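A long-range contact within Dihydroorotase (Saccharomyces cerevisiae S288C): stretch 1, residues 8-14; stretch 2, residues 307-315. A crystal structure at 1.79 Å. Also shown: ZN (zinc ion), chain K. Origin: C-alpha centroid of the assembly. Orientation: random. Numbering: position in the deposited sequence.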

ATOM      1  N   GLY C   8       6.111 -11.318 -34.590  1.00 25.47           N
ATOM      2  CA  GLY C   8       7.483 -11.190 -35.056  1.00 22.69           C
ATOM      3  C   GLY C   8       8.492 -11.293 -33.929  1.00 24.04           C
ATOM      4  O   GLY C   8       8.407 -12.160 -33.046  1.00 20.36           O
ATOM      5  N   LEU C   9       9.492 -10.409 -33.979  1.00 21.82           N
ATOM      6  CA  LEU C   9      10.575 -10.402 -32.994  1.00 19.19           C
ATOM      7  C   LEU C   9      10.145  -9.489 -31.851  1.00 17.70           C
ATOM      8  O   LEU C   9      10.343  -8.279 -31.885  1.00 21.26           O
ATOM      9  CB  LEU C   9      11.882  -9.938 -33.625  1.00 19.81           C
ATOM     10  CG  LEU C   9      12.293 -10.702 -34.881  1.00 22.77           C
ATOM     11  CD1 LEU C   9      13.479 -10.040 -35.561  1.00 26.72           C
ATOM     12  CD2 LEU C   9      12.590 -12.157 -34.540  1.00 21.31           C
ATOM     13  N   THR C  10       9.532 -10.081 -30.840  1.00 18.79           N
ATOM     14  CA  THR C  10       9.042  -9.347 -29.682  1.00 17.54           C
ATOM     15  C   THR C  10      10.199  -8.937 -28.773  1.00 16.46           C
ATOM     16  O   THR C  10      11.191  -9.659 -28.641  1.00 14.96           O
ATOM     17  CB  THR C  10       8.074 -10.222 -28.895  1.00 15.88           C
ATOM     18  OG1 THR C  10       8.668 -11.509 -28.714  1.00 14.67           O
ATOM     19  CG2 THR C  10       6.759 -10.387 -29.648  1.00 19.54           C
ATOM     20  N   CYS C  11      10.046  -7.791 -28.102  1.00 15.21           N
ATOM     21  CA  CYS C  11      11.065  -7.352 -27.157  1.00 12.57           C
ATOM     22  C   CYS C  11      10.437  -6.948 -25.826  1.00 12.38           C
ATOM     23  O   CYS C  11       9.381  -6.310 -25.777  1.00 16.04           O
ATOM     24  CB  CYS C  11      11.889  -6.185 -27.691  1.00 16.96           C
ATOM     25  SG  CYS C  11      10.980  -4.834 -28.404  1.00 27.84           S
ATOM     26  N   ASP C  12      11.120  -7.320 -24.753  1.00 12.67           N
ATOM     27  CA  ASP C  12      10.821  -6.858 -23.398  1.00 11.95           C
ATOM     28  C   ASP C  12      12.043  -6.063 -22.960  1.00 10.75           C
ATOM     29  O   ASP C  12      13.108  -6.632 -22.691  1.00 11.84           O
ATOM     30  CB  ASP C  12      10.529  -8.039 -22.475  1.00 12.59           C
ATOM     31  CG  ASP C  12      10.334  -7.623 -21.032  1.00 13.84           C
ATOM     32  OD1 ASP C  12      10.428  -6.413 -20.725  1.00 15.48           O
ATOM     33  OD2 ASP C  12      10.088  -8.524 -20.209  1.00 17.71           O
ATOM     34  N   MET C  13      11.906  -4.747 -22.917  1.00 11.32           N
ATOM     35  CA  MET C  13      13.072  -3.907 -22.692  1.00 11.40           C
ATOM     36  C   MET C  13      13.317  -3.609 -21.211  1.00 11.74           C
ATOM     37  O   MET C  13      13.936  -2.585 -20.883  1.00 13.42           O
ATOM     38  CB  MET C  13      12.942  -2.629 -23.516  1.00 11.62           C
ATOM     39  CG  MET C  13      13.031  -2.907 -25.047  1.00 15.12           C
ATOM     40  SD  MET C  13      14.340  -4.078 -25.518  1.00 15.05           S
ATOM     41  CE  MET C  13      14.478  -3.701 -27.279  1.00 17.84           C
ATOM     42  N   HIS C  14      12.908  -4.504 -20.306  1.00 13.68           N
ATOM     43  CA  HIS C  14      13.168  -4.292 -18.875  1.00 10.78           C
ATOM     44  C   HIS C  14      12.977  -5.622 -18.134  1.00 11.37           C
ATOM     45  O   HIS C  14      11.886  -5.907 -17.647  1.00 14.86           O
ATOM     46  CB  HIS C  14      12.249  -3.216 -18.322  1.00 11.61           C
ATOM     47  CG  HIS C  14      12.699  -2.656 -17.008  1.00 12.80           C
ATOM     48  ND1 HIS C  14      12.733  -1.303 -16.749  1.00 17.84           N
ATOM     49  CD2 HIS C  14      13.142  -3.265 -15.881  1.00 15.08           C
ATOM     50  CE1 HIS C  14      13.170  -1.103 -15.518  1.00 15.95           C
ATOM     51  NE2 HIS C  14      13.421  -2.276 -14.967  1.00 15.79           N
TER
HETATM   52 ZN    ZN K 401      13.394  -3.150 -13.000  1.00 50.54          ZN
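Stretch 2, residues 307-315: FGISFYEVK

No direct hydrogen bond joins these two stretches, which lie at least 295 residues apart wherever they touch; packing and a single water hold the contact. That water donates to Met-13 O at 2.7 Å and accepts from Tyr-312 OH at 2.6 Å, so the tyrosine hydroxyl reaches the backbone of the first stretch through one intermediary. The rest is packing without hydrogen bonds, mostly apolar side chains, with two backbone oxygens in close contact with methyl groups, burying 281 Å² with both sides summed.

Stretch 2 begins as the last part of a helix that started earlier in the chain, and the helix runs crosswise to stretch 1. Within it, Phe-311 N bonds to Phe-307 O at 3.0 Å and Tyr-312 N to Gly-308 O at 3.0 Å. Glu-313 then leaves helical geometry with positive phi (51/54), and the backbone runs on in extended form through Val-314 and Lys-315. The turn is tied back by a bond of 3.0 Å from Val-314 N to Ile-309 O, while the one from Glu-313 N to Ser-310 O, at 3.2 Å, is weak. Val-314 makes a small contact, its CB pointing toward stretch 1.

Stretch 1 runs through loop at Leu-9 and Thr-10 into strand at Cys-11 and Asp-12, then turns a corner at Met-13. Its alternation sets the first rule: Leu-9, Cys-11 and Met-13 all point their CB atoms toward stretch 2, while Thr-10 points away and Asp-12 is out of reach. Every second residue therefore supplies the packing.

The backbones come nearest at Cys-11 and Gly-308, with 6.5 Å between the two CA atoms. The glycine makes room for the sulfur: Cys-11 SG lies 3.8 Å from Gly-308 CA, and an ideal CB on Gly-308 would fall 2.6 Å from that same SG, a clash, and a tight 3.4 Å from Met-13 CG. Here the close approach depends on a helix position without a side chain.

Ile-309 occupies the Leu-9 end. Its CB points sideways, but with chi1 m and chi2 t the end of the side chain comes nearer, placing Ile-309 CD1 3.2 Å from Leu-9 O and 4.0 Å from Leu-9 CB. Ile-309 CG1 also lies 4.3 Å from Cys-11 SG, so this one side chain spans two of the three inward residues.

Met-13 has the largest covered area of any residue in either stretch, 85 Å². Its m, m, t side chain brings the terminal methyl among several partners: Met-13 CE is 3.6 Å from Gly-308 O, 3.7 Å from Tyr-312 CD1 and 4.3 Å from Val-314 CG2. The sulfur adds an oblique sulfur-aromatic contact, with Met-13 SD 4.5 Å from the centroid of the Tyr-312 ring. A flexible thioether thus touches the helix and the segment that follows it.

Beyond the corner, the next residue faces another task. The end of the His-14 side chain leads away from stretch 2, and His-14 NE2 binds the zinc ion ZN at 2.1 Å.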

ATOM      1  N   PHE C 307       8.402  -0.727 -31.721  1.00 19.30           N
ATOM      2  CA  PHE C 307       8.907   0.521 -31.154  1.00 17.83           C
ATOM      3  C   PHE C 307      10.165   0.292 -30.325  1.00 15.61           C
ATOM      4  O   PHE C 307      11.081   1.123 -30.344  1.00 19.52           O
ATOM      5  CB  PHE C 307       7.816   1.197 -30.322  1.00 22.59           C
ATOM      6  CG  PHE C 307       6.623   1.631 -31.139  1.00 25.67           C
ATOM      7  CD1 PHE C 307       6.792   2.093 -32.442  1.00 28.06           C
ATOM      8  CD2 PHE C 307       5.341   1.560 -30.618  1.00 24.17           C
ATOM      9  CE1 PHE C 307       5.695   2.496 -33.200  1.00 28.73           C
ATOM     10  CE2 PHE C 307       4.250   1.952 -31.368  1.00 28.80           C
ATOM     11  CZ  PHE C 307       4.426   2.423 -32.661  1.00 28.58           C
ATOM     12  N   GLY C 308      10.239  -0.824 -29.605  1.00 16.96           N
ATOM     13  CA  GLY C 308      11.450  -1.114 -28.846  1.00 15.13           C
ATOM     14  C   GLY C 308      12.621  -1.445 -29.748  1.00 18.55           C
ATOM     15  O   GLY C 308      13.744  -0.984 -29.522  1.00 18.24           O
ATOM     16  N   ILE C 309      12.375  -2.247 -30.786  1.00 18.91           N
ATOM     17  CA  ILE C 309      13.419  -2.543 -31.765  1.00 18.17           C
ATOM     18  C   ILE C 309      13.938  -1.257 -32.402  1.00 20.63           C
ATOM     19  O   ILE C 309      15.150  -1.079 -32.577  1.00 21.07           O
ATOM     20  CB  ILE C 309      12.882  -3.530 -32.819  1.00 18.03           C
ATOM     21  CG1 ILE C 309      12.942  -4.955 -32.265  1.00 23.83           C
ATOM     22  CG2 ILE C 309      13.658  -3.402 -34.135  1.00 18.93           C
ATOM     23  CD1 ILE C 309      12.216  -5.982 -33.112  1.00 24.21           C
ATOM     24  N   SER C 310      13.034  -0.334 -32.738  1.00 19.64           N
ATOM     25  CA  SER C 310      13.442   0.917 -33.374  1.00 20.46           C
ATOM     26  C   SER C 310      14.253   1.801 -32.423  1.00 22.35           C
ATOM     27  O   SER C 310      15.285   2.363 -32.812  1.00 21.74           O
ATOM     28  CB  SER C 310      12.205   1.662 -33.893  1.00 22.16           C
ATOM     29  OG  SER C 310      12.522   2.985 -34.300  1.00 26.68           O
ATOM     30  N   PHE C 311      13.798   1.942 -31.172  1.00 18.85           N
ATOM     31  CA  PHE C 311      14.471   2.831 -30.224  1.00 21.03           C
ATOM     32  C   PHE C 311      15.858   2.316 -29.862  1.00 17.87           C
ATOM     33  O   PHE C 311      16.810   3.098 -29.757  1.00 16.98           O
ATOM     34  CB  PHE C 311      13.613   2.990 -28.959  1.00 19.05           C
ATOM     35  CG  PHE C 311      14.096   4.058 -28.019  1.00 16.23           C
ATOM     36  CD1 PHE C 311      13.711   5.372 -28.192  1.00 19.99           C
ATOM     37  CD2 PHE C 311      14.937   3.750 -26.966  1.00 17.82           C
ATOM     38  CE1 PHE C 311      14.159   6.373 -27.330  1.00 18.05           C
ATOM     39  CE2 PHE C 311      15.382   4.735 -26.109  1.00 17.05           C
ATOM     40  CZ  PHE C 311      14.982   6.053 -26.289  1.00 18.08           C
ATOM     41  N   TYR C 312      15.988   1.012 -29.635  1.00 16.22           N
ATOM     42  CA  TYR C 312      17.281   0.441 -29.299  1.00 17.29           C
ATOM     43  C   TYR C 312      18.098   0.133 -30.546  1.00 20.20           C
ATOM     44  O   TYR C 312      19.239  -0.329 -30.425  1.00 19.97           O
ATOM     45  CB  TYR C 312      17.105  -0.829 -28.464  1.00 16.70           C
ATOM     46  CG  TYR C 312      16.920  -0.564 -26.978  1.00 17.34           C
ATOM     47  CD1 TYR C 312      15.657  -0.320 -26.440  1.00 17.29           C
ATOM     48  CD2 TYR C 312      18.013  -0.550 -26.118  1.00 19.52           C
ATOM     49  CE1 TYR C 312      15.499  -0.070 -25.067  1.00 15.75           C
ATOM     50  CE2 TYR C 312      17.867  -0.315 -24.763  1.00 16.77           C
ATOM     51  CZ  TYR C 312      16.612  -0.070 -24.243  1.00 19.21           C
ATOM     52  OH  TYR C 312      16.487   0.173 -22.892  1.00 17.82           O
ATOM     53  N   GLU C 313      17.520   0.375 -31.722  1.00 17.38           N
ATOM     54  CA  GLU C 313      18.166   0.154 -33.018  1.00 23.17           C
ATOM     55  C   GLU C 313      18.752  -1.253 -33.104  1.00 26.21           C
ATOM     56  O   GLU C 313      19.935  -1.453 -33.385  1.00 25.01           O
ATOM     57  CB  GLU C 313      19.218   1.231 -33.295  1.00 25.99           C
ATOM     58  CG  GLU C 313      18.589   2.624 -33.280  1.00 23.98           C
ATOM     59  CD  GLU C 313      19.598   3.765 -33.439  1.00 37.86           C
ATOM     60  OE1 GLU C 313      20.254   3.829 -34.495  1.00 46.33           O
ATOM     61  OE2 GLU C 313      19.722   4.570 -32.502  1.00 35.97           O
ATOM     62  N   VAL C 314      17.893  -2.237 -32.841  1.00 20.68           N
ATOM     63  CA  VAL C 314      18.259  -3.646 -32.897  1.00 22.09           C
ATOM     64  C   VAL C 314      18.338  -4.061 -34.359  1.00 27.01           C
ATOM     65  O   VAL C 314      17.407  -3.814 -35.133  1.00 24.30           O
ATOM     66  CB  VAL C 314      17.234  -4.503 -32.140  1.00 24.04           C
ATOM     67  CG1 VAL C 314      17.672  -5.965 -32.100  1.00 22.52           C
ATOM     68  CG2 VAL C 314      17.029  -3.967 -30.719  1.00 19.78           C
ATOM     69  N   LYS C 315      19.442  -4.690 -34.736  1.00 29.15           N
ATOM     70  CA  LYS C 315      19.673  -5.116 -36.109  1.00 30.33           C
ATOM     71  C   LYS C 315      19.513  -6.625 -36.221  1.00 30.81           C
ATOM     72  O   LYS C 315      19.748  -7.369 -35.265  1.00 25.07           O
ATOM     73  CB  LYS C 315      21.076  -4.711 -36.577  1.00 28.38           C
ATOM     74  CG  LYS C 315      21.424  -3.251 -36.348  1.00 28.11           C
ATOM     75  CD  LYS C 315      20.455  -2.320 -37.070  1.00 32.06           C
ATOM     76  CE  LYS C 315      20.882  -0.859 -36.938  1.00 35.88           C
ATOM     77  NZ  LYS C 315      19.906   0.086 -37.562  1.00 37.82           N
TER
HETATM   78  O   HOH W   1      14.161  -0.024 -21.736  1.00 16.16           O